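Local coordinates for protein pullulanase (PDB 2WAN) that hydrolyses the alpha-1,6-glucosidic linkages of pullulan and probably the alpha-1,6 branch points of starch polysaccharides, as a debranching glycoside hydrolase, at residues K466-D469 against H470-T473; T532-K535 against Q536-Q539; H556-D559 against V560-D564; Y793-G796 against D797-Q801. All coordinates share one frame; numbering follows the deposited sequence.

Contact 1 of 4, residues K466-D469 against H470-T473; sequences KGPD and HVKT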
ATOM      1  N   LYS A 466       7.902  31.802 -16.073  1.00 12.44           N
ATOM      2  CA  LYS A 466       6.679  32.603 -16.083  1.00 14.34           C
ATOM      3  C   LYS A 466       5.672  32.032 -17.041  1.00 13.03           C
ATOM      4  O   LYS A 466       6.027  31.498 -18.100  1.00 13.54           O
ATOM      5  CB  LYS A 466       6.965  34.047 -16.497  1.00 17.04           C
ATOM      6  CG  LYS A 466       8.049  34.751 -15.728  1.00 18.92           C
ATOM      7  CD  LYS A 466       7.667  35.025 -14.295  1.00 16.80           C
ATOM      8  CE  LYS A 466       8.798  35.852 -13.661  1.00 21.53           C
ATOM      9  NZ  LYS A 466       8.916  35.662 -12.196  1.00 20.89           N
ATOM     10  N   GLY A 467       4.393  32.201 -16.690  1.00 12.38           N
ATOM     11  CA  GLY A 467       3.293  31.717 -17.493  1.00 12.17           C
ATOM     12  C   GLY A 467       2.465  32.891 -18.009  1.00 12.51           C
ATOM     13  O   GLY A 467       2.933  34.052 -17.978  1.00 12.89           O
ATOM     14  N   PRO A 468       1.233  32.609 -18.443  1.00 12.57           N
ATOM     15  CA  PRO A 468       0.331  33.669 -18.913  1.00 13.33           C
ATOM     16  C   PRO A 468       0.137  34.776 -17.880  1.00 13.37           C
ATOM     17  O   PRO A 468       0.031  34.500 -16.677  1.00 13.08           O
ATOM     18  CB  PRO A 468      -0.988  32.926 -19.162  1.00 13.94           C
ATOM     19  CG  PRO A 468      -0.575  31.531 -19.476  1.00 13.88           C
ATOM     20  CD  PRO A 468       0.600  31.275 -18.545  1.00 11.36           C
ATOM     21  N   ASP A 469       0.143  36.032 -18.349  1.00 12.75           N
ATOM     22  CA  ASP A 469      -0.017  37.214 -17.502  0.50 13.86           C
ATOM     23  C   ASP A 469       1.001  37.295 -16.380  1.00 16.23           C
ATOM     24  O   ASP A 469       0.741  37.836 -15.306  1.00 17.03           O
ATOM     25  CB  ASP A 469      -1.451  37.307 -17.000  0.50 13.05           C
ATOM     26  CG  ASP A 469      -2.408  37.330 -18.131  0.50 14.98           C
ATOM     27  OD1 ASP A 469      -2.317  38.295 -18.917  0.50 13.54           O
ATOM     28  OD2 ASP A 469      -3.176  36.364 -18.273  0.50 17.48           O
ATOM     29  N   HIS A 470       2.209  36.789 -16.686  1.00 13.90           N
ATOM     30  CA  HIS A 470       3.384  36.909 -15.807  0.50 15.88           C
ATOM     31  C   HIS A 470       3.284  36.130 -14.493  1.00 13.81           C
ATOM     32  O   HIS A 470       4.034  36.407 -13.550  1.00 15.39           O
ATOM     33  CB  HIS A 470       3.703  38.384 -15.492  0.50 17.13           C
ATOM     34  CG  HIS A 470       3.644  39.291 -16.684  0.50 22.07           C
ATOM     35  ND1 HIS A 470       4.597  39.277 -17.678  0.50 27.16           N
ATOM     36  CD2 HIS A 470       2.746  40.242 -17.036  0.50 25.20           C
ATOM     37  CE1 HIS A 470       4.289  40.177 -18.594  0.50 21.94           C
ATOM     38  NE2 HIS A 470       3.170  40.778 -18.228  0.50 28.06           N
ATOM     39  N   VAL A 471       2.368  35.154 -14.414  1.00 11.67           N
ATOM     40  CA  VAL A 471       2.320  34.306 -13.211  1.00 11.29           C
ATOM     41  C   VAL A 471       3.617  33.500 -13.076  1.00 11.10           C
ATOM     42  O   VAL A 471       4.201  33.080 -14.067  1.00 11.09           O
ATOM     43  CB  VAL A 471       1.109  33.322 -13.166  1.00 11.10           C
ATOM     44  CG1 VAL A 471      -0.224  34.081 -13.011  1.00 12.90           C
ATOM     45  CG2 VAL A 471       1.090  32.365 -14.376  1.00 14.54           C
ATOM     46  N   LYS A 472       4.054  33.277 -11.840  1.00 10.48           N
ATOM     47  CA  LYS A 472       5.165  32.365 -11.603  1.00  9.64           C
ATOM     48  C   LYS A 472       4.698  30.950 -11.863  1.00  8.79           C
ATOM     49  O   LYS A 472       3.591  30.564 -11.466  1.00 11.78           O
ATOM     50  CB  LYS A 472       5.665  32.483 -10.163  1.00 11.89           C
ATOM     51  CG  LYS A 472       6.214  33.874  -9.834  1.00 14.69           C
ATOM     52  CD  LYS A 472       6.696  33.976  -8.390  1.00 20.03           C
ATOM     53  CE  LYS A 472       7.321  35.346  -8.138  1.00 27.20           C
ATOM     54  NZ  LYS A 472       7.902  35.427  -6.776  1.00 30.89           N
ATOM     55  N   THR A 473       5.539  30.166 -12.541  1.00 10.11           N
ATOM     56  CA  THR A 473       5.235  28.764 -12.772  1.00  9.34           C
ATOM     57  C   THR A 473       6.363  27.916 -12.188  1.00 10.41           C
ATOM     58  O   THR A 473       7.365  28.447 -11.670  1.00 10.49           O
ATOM     59  CB  THR A 473       5.129  28.442 -14.278  1.00 10.12           C
ATOM     60  OG1 THR A 473       6.374  28.742 -14.918  1.00 12.36           O
ATOM     61  CG2 THR A 473       4.006  29.290 -14.965  1.00 11.23           C
TER
HETATM   62  O   HOH W   1       6.032  36.970 -11.760  1.00 37.15           O

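Contact 2 of 4, residues T532-K535 against Q536-Q539; sequences TELK and QLIQ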
ATOM      1  N   THR A 532      21.093  11.163 -13.255  1.00  9.59           N
ATOM      2  CA  THR A 532      21.551  12.510 -12.940  1.00 11.08           C
ATOM      3  C   THR A 532      20.396  13.515 -12.910  1.00 10.48           C
ATOM      4  O   THR A 532      20.324  14.358 -12.011  1.00  9.81           O
ATOM      5  CB  THR A 532      22.608  12.957 -13.956  1.00 10.15           C
ATOM      6  OG1 THR A 532      23.698  12.023 -13.890  1.00 11.13           O
ATOM      7  CG2 THR A 532      23.110  14.375 -13.626  1.00 13.57           C
ATOM      8  N   GLU A 533      19.483  13.402 -13.877  1.00 10.31           N
ATOM      9  CA  GLU A 533      18.409  14.384 -13.989  1.00  9.01           C
ATOM     10  C   GLU A 533      17.392  14.285 -12.874  1.00 10.56           C
ATOM     11  O   GLU A 533      16.913  15.308 -12.412  1.00  9.31           O
ATOM     12  CB  GLU A 533      17.744  14.351 -15.375  1.00 10.46           C
ATOM     13  CG  GLU A 533      18.750  14.857 -16.457  1.00  9.62           C
ATOM     14  CD  GLU A 533      18.319  14.589 -17.884  1.00 12.41           C
ATOM     15  OE1 GLU A 533      17.153  14.216 -18.103  1.00 12.57           O
ATOM     16  OE2 GLU A 533      19.162  14.751 -18.811  1.00 13.50           O
ATOM     17  N   LEU A 534      17.090  13.070 -12.424  1.00  9.46           N
ATOM     18  CA  LEU A 534      16.189  12.922 -11.281  1.00  8.90           C
ATOM     19  C   LEU A 534      16.864  13.421 -10.012  1.00  9.38           C
ATOM     20  O   LEU A 534      16.231  14.084  -9.183  1.00 10.42           O
ATOM     21  CB  LEU A 534      15.694  11.477 -11.145  1.00  8.87           C
ATOM     22  CG  LEU A 534      14.771  11.158  -9.942  1.00  8.09           C
ATOM     23  CD1 LEU A 534      13.550  12.110  -9.838  1.00  8.78           C
ATOM     24  CD2 LEU A 534      14.311   9.706  -9.954  1.00 11.96           C
ATOM     25  N   LYS A 535      18.156  13.129  -9.871  1.00  9.35           N
ATOM     26  CA  LYS A 535      18.890  13.705  -8.737  1.00  9.98           C
ATOM     27  C   LYS A 535      18.847  15.229  -8.786  1.00 10.07           C
ATOM     28  O   LYS A 535      18.733  15.862  -7.741  1.00 10.56           O
ATOM     29  CB  LYS A 535      20.350  13.208  -8.684  1.00  9.74           C
ATOM     30  CG  LYS A 535      20.484  11.748  -8.313  1.00  9.70           C
ATOM     31  CD  LYS A 535      21.958  11.282  -8.384  1.00  8.25           C
ATOM     32  CE  LYS A 535      22.052   9.832  -7.908  1.00  9.61           C
ATOM     33  NZ  LYS A 535      23.413   9.255  -8.187  1.00  9.49           N
ATOM     34  N   GLN A 536      18.946  15.822  -9.989  1.00  9.37           N
ATOM     35  CA  GLN A 536      18.895  17.282 -10.111  1.00  9.67           C
ATOM     36  C   GLN A 536      17.534  17.820  -9.706  1.00  9.64           C
ATOM     37  O   GLN A 536      17.460  18.869  -9.082  1.00  9.86           O
ATOM     38  CB  GLN A 536      19.268  17.736 -11.528  1.00 10.84           C
ATOM     39  CG  GLN A 536      20.749  17.516 -11.811  1.00 11.70           C
ATOM     40  CD  GLN A 536      21.118  17.813 -13.257  1.00 15.60           C
ATOM     41  OE1 GLN A 536      20.790  17.056 -14.166  1.00 14.98           O
ATOM     42  NE2 GLN A 536      21.824  18.909 -13.463  1.00 27.55           N
ATOM     43  N   LEU A 537      16.467  17.099 -10.057  1.00  8.20           N
ATOM     44  CA  LEU A 537      15.113  17.480  -9.584  1.00  7.98           C
ATOM     45  C   LEU A 537      15.074  17.545  -8.044  1.00  9.89           C
ATOM     46  O   LEU A 537      14.629  18.540  -7.447  1.00 10.64           O
ATOM     47  CB  LEU A 537      14.051  16.505 -10.108  1.00  6.75           C
ATOM     48  CG  LEU A 537      12.584  16.680  -9.656  1.00  8.31           C
ATOM     49  CD1 LEU A 537      11.641  15.995 -10.652  1.00  7.04           C
ATOM     50  CD2 LEU A 537      12.303  16.090  -8.264  1.00 10.85           C
ATOM     51  N   ILE A 538      15.529  16.466  -7.418  1.00 10.80           N
ATOM     52  CA  ILE A 538      15.539  16.353  -5.952  1.00  9.81           C
ATOM     53  C   ILE A 538      16.435  17.429  -5.329  1.00  9.29           C
ATOM     54  O   ILE A 538      16.037  18.099  -4.372  1.00  8.41           O
ATOM     55  CB  ILE A 538      15.963  14.926  -5.545  1.00  8.31           C
ATOM     56  CG1 ILE A 538      14.903  13.928  -6.020  1.00  8.85           C
ATOM     57  CG2 ILE A 538      16.226  14.807  -4.008  1.00  9.61           C
ATOM     58  CD1 ILE A 538      15.430  12.482  -6.107  1.00  9.36           C
ATOM     59  N   GLN A 539      17.624  17.607  -5.889  1.00  8.40           N
ATOM     60  CA  GLN A 539      18.546  18.651  -5.429  1.00 11.42           C
ATOM     61  C   GLN A 539      17.908  20.040  -5.464  1.00 10.78           C
ATOM     62  O   GLN A 539      18.044  20.839  -4.504  1.00  9.78           O
ATOM     63  CB  GLN A 539      19.818  18.615  -6.287  1.00 11.15           C
ATOM     64  CG  GLN A 539      20.892  19.598  -5.907  1.00 16.40           C
ATOM     65  CD  GLN A 539      22.116  19.448  -6.801  1.00 18.07           C
ATOM     66  OE1 GLN A 539      22.001  19.276  -8.031  1.00 16.38           O
ATOM     67  NE2 GLN A 539      23.287  19.535  -6.199  1.00 19.26           N
TER

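Contact 3 of 4, residues H556-D559 against V560-D564; sequences HTFD and VMVSD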
ATOM      1  N   HIS A 556       2.336  -4.790  -7.022  1.00 13.50           N
ATOM      2  CA  HIS A 556       2.153  -5.614  -8.233  1.00 13.01           C
ATOM      3  C   HIS A 556       3.141  -5.193  -9.331  1.00 15.83           C
ATOM      4  O   HIS A 556       3.669  -4.087  -9.291  1.00 15.47           O
ATOM      5  CB  HIS A 556       0.711  -5.507  -8.786  1.00 14.36           C
ATOM      6  CG  HIS A 556       0.414  -4.205  -9.470  1.00 14.81           C
ATOM      7  ND1 HIS A 556       0.442  -4.060 -10.842  1.00 18.17           N
ATOM      8  CD2 HIS A 556       0.075  -2.991  -8.970  1.00  8.98           C
ATOM      9  CE1 HIS A 556       0.138  -2.808 -11.155  1.00 11.29           C
ATOM     10  NE2 HIS A 556      -0.092  -2.142 -10.036  1.00 15.62           N
ATOM     11  N   THR A 557       3.367  -6.060 -10.317  1.00 14.51           N
ATOM     12  CA  THR A 557       4.208  -5.715 -11.480  1.00 13.39           C
ATOM     13  C   THR A 557       3.358  -5.599 -12.737  1.00 13.31           C
ATOM     14  O   THR A 557       2.185  -5.993 -12.739  1.00 15.08           O
ATOM     15  CB  THR A 557       5.330  -6.733 -11.750  1.00 16.53           C
ATOM     16  OG1 THR A 557       4.739  -8.011 -12.023  1.00 16.31           O
ATOM     17  CG2 THR A 557       6.272  -6.832 -10.566  1.00 16.89           C
ATOM     18  N   PHE A 558       3.939  -5.047 -13.801  1.00 12.84           N
ATOM     19  CA  PHE A 558       3.200  -4.792 -15.045  1.00 13.37           C
ATOM     20  C   PHE A 558       2.493  -6.038 -15.599  1.00 15.35           C
ATOM     21  O   PHE A 558       1.389  -5.947 -16.163  1.00 15.21           O
ATOM     22  CB  PHE A 558       4.143  -4.175 -16.094  1.00 12.19           C
ATOM     23  CG  PHE A 558       5.043  -5.176 -16.767  1.00 14.29           C
ATOM     24  CD1 PHE A 558       6.185  -5.643 -16.130  1.00 17.99           C
ATOM     25  CD2 PHE A 558       4.723  -5.669 -18.036  1.00 14.44           C
ATOM     26  CE1 PHE A 558       7.014  -6.588 -16.741  1.00 17.04           C
ATOM     27  CE2 PHE A 558       5.545  -6.595 -18.655  1.00 18.12           C
ATOM     28  CZ  PHE A 558       6.689  -7.060 -18.005  1.00 15.35           C
ATOM     29  N   ASP A 559       3.130  -7.190 -15.432  1.00 16.08           N
ATOM     30  CA  ASP A 559       2.559  -8.473 -15.838  1.00 18.41           C
ATOM     31  C   ASP A 559       3.307  -9.565 -15.096  1.00 17.55           C
ATOM     32  O   ASP A 559       4.285  -9.301 -14.364  1.00 16.74           O
ATOM     33  CB  ASP A 559       2.715  -8.670 -17.360  1.00 18.19           C
ATOM     34  CG  ASP A 559       1.660  -9.605 -17.966  1.00 22.76           C
ATOM     35  OD1 ASP A 559       0.893 -10.267 -17.225  1.00 23.33           O
ATOM     36  OD2 ASP A 559       1.603  -9.653 -19.206  1.00 27.52           O
ATOM     37  N   VAL A 560       2.837 -10.794 -15.293  1.00 17.23           N
ATOM     38  CA  VAL A 560       3.514 -11.983 -14.789  1.00 17.89           C
ATOM     39  C   VAL A 560       3.971 -12.825 -15.963  1.00 17.46           C
ATOM     40  O   VAL A 560       3.657 -12.505 -17.121  1.00 18.39           O
ATOM     41  CB  VAL A 560       2.596 -12.819 -13.876  1.00 18.48           C
ATOM     42  CG1 VAL A 560       2.362 -12.073 -12.577  1.00 18.65           C
ATOM     43  CG2 VAL A 560       1.279 -13.140 -14.593  1.00 18.57           C
ATOM     44  N   MET A 561       4.698 -13.898 -15.649  1.00 18.18           N
ATOM     45  CA  MET A 561       5.236 -14.855 -16.632  1.00 19.56           C
ATOM     46  C   MET A 561       6.369 -14.289 -17.504  1.00 19.52           C
ATOM     47  O   MET A 561       7.407 -14.944 -17.680  1.00 18.21           O
ATOM     48  CB  MET A 561       4.114 -15.475 -17.489  1.00 21.19           C
ATOM     49  CG  MET A 561       3.275 -16.505 -16.737  1.00 31.19           C
ATOM     50  SD  MET A 561       1.702 -16.859 -17.552  1.00 46.23           S
ATOM     51  CE  MET A 561       2.221 -17.210 -19.242  1.00 41.63           C
ATOM     52  N   VAL A 562       6.163 -13.088 -18.049  1.00 18.04           N
ATOM     53  CA  VAL A 562       7.171 -12.377 -18.844  1.00 17.76           C
ATOM     54  C   VAL A 562       8.005 -11.407 -17.987  1.00 16.71           C
ATOM     55  O   VAL A 562       8.947 -10.763 -18.483  1.00 16.04           O
ATOM     56  CB  VAL A 562       6.547 -11.600 -20.030  1.00 20.09           C
ATOM     57  CG1 VAL A 562       5.993 -12.581 -21.097  1.00 22.82           C
ATOM     58  CG2 VAL A 562       5.475 -10.605 -19.550  1.00 16.80           C
ATOM     59  N   SER A 563       7.653 -11.317 -16.710  1.00 17.00           N
ATOM     60  CA  SER A 563       8.365 -10.450 -15.766  1.00 15.81           C
ATOM     61  C   SER A 563       9.702 -11.077 -15.389  1.00 14.96           C
ATOM     62  O   SER A 563       9.834 -12.294 -15.372  1.00 14.57           O
ATOM     63  CB  SER A 563       7.513 -10.206 -14.515  1.00 15.54           C
ATOM     64  OG  SER A 563       7.331 -11.369 -13.723  1.00 15.94           O
ATOM     65  N   ASP A 564      10.700 -10.248 -15.109  1.00 16.38           N
ATOM     66  CA  ASP A 564      11.994 -10.756 -14.640  1.00 15.45           C
ATOM     67  C   ASP A 564      11.849 -11.653 -13.408  1.00 14.99           C
ATOM     68  O   ASP A 564      12.506 -12.692 -13.319  1.00 14.26           O
ATOM     69  CB  ASP A 564      12.959  -9.597 -14.381  1.00 15.50           C
ATOM     70  CG  ASP A 564      13.267  -8.822 -15.650  1.00 16.29           C
ATOM     71  OD1 ASP A 564      13.580  -9.476 -16.672  1.00 16.07           O
ATOM     72  OD2 ASP A 564      13.138  -7.573 -15.652  1.00 17.93           O
TER
HETATM   73  O   HOH W   2       1.543 -12.937 -19.133  1.00 38.82           O

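Contact 4 of 4, residues Y793-G796 against D797-Q801; sequences YNAG and DSVNQ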
ATOM      1  N   TYR A 793      -5.689   7.972 -16.330  1.00 15.75           N
ATOM      2  CA  TYR A 793      -4.373   7.284 -16.326  1.00 17.56           C
ATOM      3  C   TYR A 793      -3.606   7.273 -17.653  1.00 17.91           C
ATOM      4  O   TYR A 793      -2.369   7.293 -17.664  1.00 18.36           O
ATOM      5  CB  TYR A 793      -4.513   5.849 -15.763  1.00 15.44           C
ATOM      6  CG  TYR A 793      -5.155   4.872 -16.723  1.00 20.87           C
ATOM      7  CD1 TYR A 793      -4.364   4.067 -17.552  1.00 23.50           C
ATOM      8  CD2 TYR A 793      -6.549   4.754 -16.805  1.00 18.99           C
ATOM      9  CE1 TYR A 793      -4.943   3.177 -18.452  1.00 26.42           C
ATOM     10  CE2 TYR A 793      -7.143   3.856 -17.703  1.00 25.97           C
ATOM     11  CZ  TYR A 793      -6.329   3.075 -18.517  1.00 27.34           C
ATOM     12  OH  TYR A 793      -6.895   2.187 -19.402  1.00 32.76           O
ATOM     13  N   ASN A 794      -4.336   7.214 -18.760  1.00 17.35           N
ATOM     14  CA  ASN A 794      -3.726   7.277 -20.090  1.00 18.95           C
ATOM     15  C   ASN A 794      -4.372   8.342 -20.993  1.00 18.95           C
ATOM     16  O   ASN A 794      -4.280   8.275 -22.227  1.00 20.63           O
ATOM     17  CB  ASN A 794      -3.730   5.886 -20.752  1.00 21.13           C
ATOM     18  CG  ASN A 794      -5.127   5.410 -21.143  1.00 23.04           C
ATOM     19  OD1 ASN A 794      -6.138   6.006 -20.765  1.00 22.50           O
ATOM     20  ND2 ASN A 794      -5.183   4.307 -21.902  1.00 26.79           N
ATOM     21  N   ALA A 795      -5.009   9.337 -20.377  1.00 16.53           N
ATOM     22  CA  ALA A 795      -5.860  10.275 -21.135  1.00 16.43           C
ATOM     23  C   ALA A 795      -5.112  11.379 -21.890  1.00 17.42           C
ATOM     24  O   ALA A 795      -5.712  12.102 -22.697  1.00 20.15           O
ATOM     25  CB  ALA A 795      -6.919  10.887 -20.231  1.00 18.03           C
ATOM     26  N   GLY A 796      -3.821  11.534 -21.623  1.00 15.09           N
ATOM     27  CA  GLY A 796      -3.028  12.534 -22.321  1.00 16.31           C
ATOM     28  C   GLY A 796      -3.003  13.917 -21.701  1.00 15.25           C
ATOM     29  O   GLY A 796      -3.550  14.148 -20.617  1.00 15.82           O
ATOM     30  N   ASP A 797      -2.367  14.840 -22.418  1.00 14.08           N
ATOM     31  CA  ASP A 797      -2.003  16.152 -21.881  1.00 12.02           C
ATOM     32  C   ASP A 797      -3.146  17.158 -21.847  1.00 13.10           C
ATOM     33  O   ASP A 797      -3.240  17.936 -20.906  1.00 11.29           O
ATOM     34  CB  ASP A 797      -0.842  16.754 -22.676  1.00 12.95           C
ATOM     35  CG  ASP A 797       0.381  15.853 -22.701  1.00 18.22           C
ATOM     36  OD1 ASP A 797       0.714  15.255 -21.649  1.00 13.91           O
ATOM     37  OD2 ASP A 797       1.009  15.748 -23.775  1.00 18.35           O
ATOM     38  N   SER A 798      -4.022  17.159 -22.851  1.00 13.97           N
ATOM     39  CA  SER A 798      -5.178  18.067 -22.848  0.50 13.05           C
ATOM     40  C   SER A 798      -6.035  17.832 -21.603  1.00 13.15           C
ATOM     41  O   SER A 798      -6.628  18.763 -21.053  1.00 14.31           O
ATOM     42  CB  SER A 798      -6.034  17.902 -24.114  0.50 14.61           C
ATOM     43  OG  SER A 798      -6.780  16.690 -24.085  0.50 16.40           O
ATOM     44  N   VAL A 799      -6.101  16.578 -21.170  1.00 11.75           N
ATOM     45  CA  VAL A 799      -6.852  16.201 -19.958  1.00 13.12           C
ATOM     46  C   VAL A 799      -6.042  16.505 -18.683  1.00 12.92           C
ATOM     47  O   VAL A 799      -6.518  17.207 -17.784  1.00 11.52           O
ATOM     48  CB  VAL A 799      -7.280  14.711 -20.006  1.00 11.82           C
ATOM     49  CG1 VAL A 799      -7.925  14.264 -18.708  1.00 11.19           C
ATOM     50  CG2 VAL A 799      -8.257  14.472 -21.212  1.00 18.66           C
ATOM     51  N   ASN A 800      -4.808  16.006 -18.634  1.00 12.53           N
ATOM     52  CA  ASN A 800      -4.011  15.995 -17.392  1.00 11.58           C
ATOM     53  C   ASN A 800      -3.052  17.147 -17.116  1.00 12.19           C
ATOM     54  O   ASN A 800      -2.611  17.321 -15.972  1.00 11.48           O
ATOM     55  CB  ASN A 800      -3.189  14.695 -17.337  1.00 12.08           C
ATOM     56  CG  ASN A 800      -4.034  13.489 -17.032  1.00 13.56           C
ATOM     57  OD1 ASN A 800      -4.608  13.386 -15.951  1.00 15.15           O
ATOM     58  ND2 ASN A 800      -4.105  12.553 -17.977  1.00 14.40           N
ATOM     59  N   GLN A 801      -2.683  17.924 -18.127  1.00 11.19           N
ATOM     60  CA  GLN A 801      -1.587  18.877 -17.913  1.00 11.27           C
ATOM     61  C   GLN A 801      -1.927  19.963 -16.900  1.00 12.37           C
ATOM     62  O   GLN A 801      -3.123  20.262 -16.653  1.00 12.22           O
ATOM     63  CB  GLN A 801      -1.171  19.530 -19.229  1.00  9.76           C
ATOM     64  CG  GLN A 801      -2.171  20.605 -19.736  1.00 10.93           C
ATOM     65  CD  GLN A 801      -2.050  20.833 -21.235  1.00 14.20           C
ATOM     66  OE1 GLN A 801      -0.982  20.623 -21.806  1.00 13.88           O
ATOM     67  NE2 GLN A 801      -3.146  21.282 -21.874  1.00 13.10           N
TER

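Contact 1 of 4, residues K466-D469 against H470-T473
K466 and K472 face each other through a single beta bridge, their CA atoms 4.7 Å apart, and the residues between them fold back in a tight hairpin-like reversal. The turn is double: P468 and D469 take angles close to a type II beta turn, and D469 and H470 follow with those of a type I' turn. One firm bond closes it, from G467 N to V471 O (2.8 Å), lying in the carbonyl plane. Two weaker bonds hold the tip, H470 N to G467 O and the long but nearly straight V471 N to P468 O at 3.3 Å. At G467 a side chain would run into the T473 methyl and P468 CD. V471 is buried, its CG2 3.3 Å from P468 O, while P468, D469 and V471 touch the helix 805-809. T473 OG1, close to K466 N, bonds S449 O and T465 OG1, while T473 CG2 lies 3.4 Å from G467 N. The two lysines run side by side in the same direction; K466 NZ and K472 NZ, like charges 5.5 Å apart, probably repel mildly. K466 bends at chi2 (-68°), bringing NZ within 3.2 Å of a water that donates in turn to H470 O.

Contact 2 of 4, residues T532-K535 against Q536-Q539
The side chains of Q536 and E533 cross obliquely, with the amide and carboxylate planes 42° apart; the contact is made by OE1 of the amide and the aliphatic part of E533. OE1 of Q536 lies 3.6 Å from the T532 methyl CG2 and 3.8 Å from E533 CG. The carboxylate itself is engaged elsewhere, with T523 among its partners. Q536 CG sits anti to its carbonyl carbon (chi1 -70°), which folds the chain back along the helix and lays CG 3.2 Å from T532 O. Replacing Q536 with alanine is likely to remove the CG cover beside T532 O, though not its backbone bond, and to leave the T532 methyl without its amide neighbour. All this lies on helix 529-543, which joins strands 485-488 and 547-552 of the TIM barrel in a beta-alpha-beta crossover. Four successive i to i+4 bonds carry the helix through these residues, from Q536 N to T532 O through to Q539 N to K535 O at 2.8 Å. On the buried side, the CD1 of I538 comes within 4.1 Å of L534 CG, and both residues pack on Y614 of helix 597-614. K535 extends fully, and its NZ forms salt bridges with E613 and D415.

Contact 3 of 4, residues H556-D559 against V560-D564
D559 and V560 meet through the aspartate's own torsion: with chi1 at -154°, CG swings round beside the carbonyl carbon and OD1 reaches the next amide, V560 N, in a weak bond of 2.8 Å. F558 differs, its CG lodged between backbone N and carbonyl carbon (chi1 78°), which sends the ring across V562 at about a right angle; F558 CZ and V562 CG2 are 4.1 Å apart. The loop continues from the DVVYNH sequence, the first conserved region of the alpha-amylase family, at the C-terminal end of barrel strand 547-552. Past V560 the chain reverses in a classic gamma turn about M561, V562 N bonding to V560 O at 2.7 Å. D559 OD2 and V560 O share a water, weakly on the carboxylate side. With an alanine in place of D559, V560 N would probably lose its carboxylate mate and the water its weak link to the carboxylate. T557 OG1 donates to D559 O (2.7 Å) from above the carbonyl plane, and S563 CB rests 3.4 Å from that same oxygen. T557 OG1 and S563 OG also bond Y574 OH; with S563 the N-cap of helix 564-568, hydroxyls tie the loop to the helix start.

Contact 4 of 4, residues Y793-G796 against D797-Q801
G796 O is gripped twice by N800, by the backbone N at 3.0 Å in the carbonyl plane and by the side-chain ND2 at 3.1 Å from a tilted approach. The second grip depends on N800 holding CG beside its backbone N (chi1 -73°), which turns the amide back over the first turn of helix 797-800. Beside this polar pair, A795 CB packs on V799, 3.8 Å from CG1, while V799 CG2 lies equally close to A795 O. G796 is the N-cap, and its positive phi (88°) would jam a side chain against the preceding carbonyl, so the position calls for glycine. A shell further out, N800 OD1 bonds S792 OG, fixing which way the amide faces, and the backbone O of N800 receives R784 NH2. D797 extends OD1 to R441 NE in a salt bridge. A glycine cap brings no side-chain acceptor to the amides of the first turn; D797 N and S798 N instead bond a glycerol, probably from the crystallisation liquor. The helix start therefore offers N-H groups to a hydroxyl-bearing molecule, and the D797 carboxylate is probably stabilised chiefly by R441, with some help from the helix N-terminus.

Following the chain, the four contacts come strictly in series: each is a local closure, and none nests within or crosses another. Contact 1 closes the loop ahead of helix 474-481 and leans on helix 805-809, far along the chain. Contact 2 lies within helix 529-543, packed against helix 597-614 on the outside of the barrel. Contact 3 shapes the loop leaving strand 547-552, the barrel strand that helix 529-543 leads into. Contact 4 starts a short helix after strand 773-777, the last of the barrel. Contacts 3 and 4 approach to about 10 Å between nearest atoms, whereas contacts 1 and 3 stay about 31 Å apart.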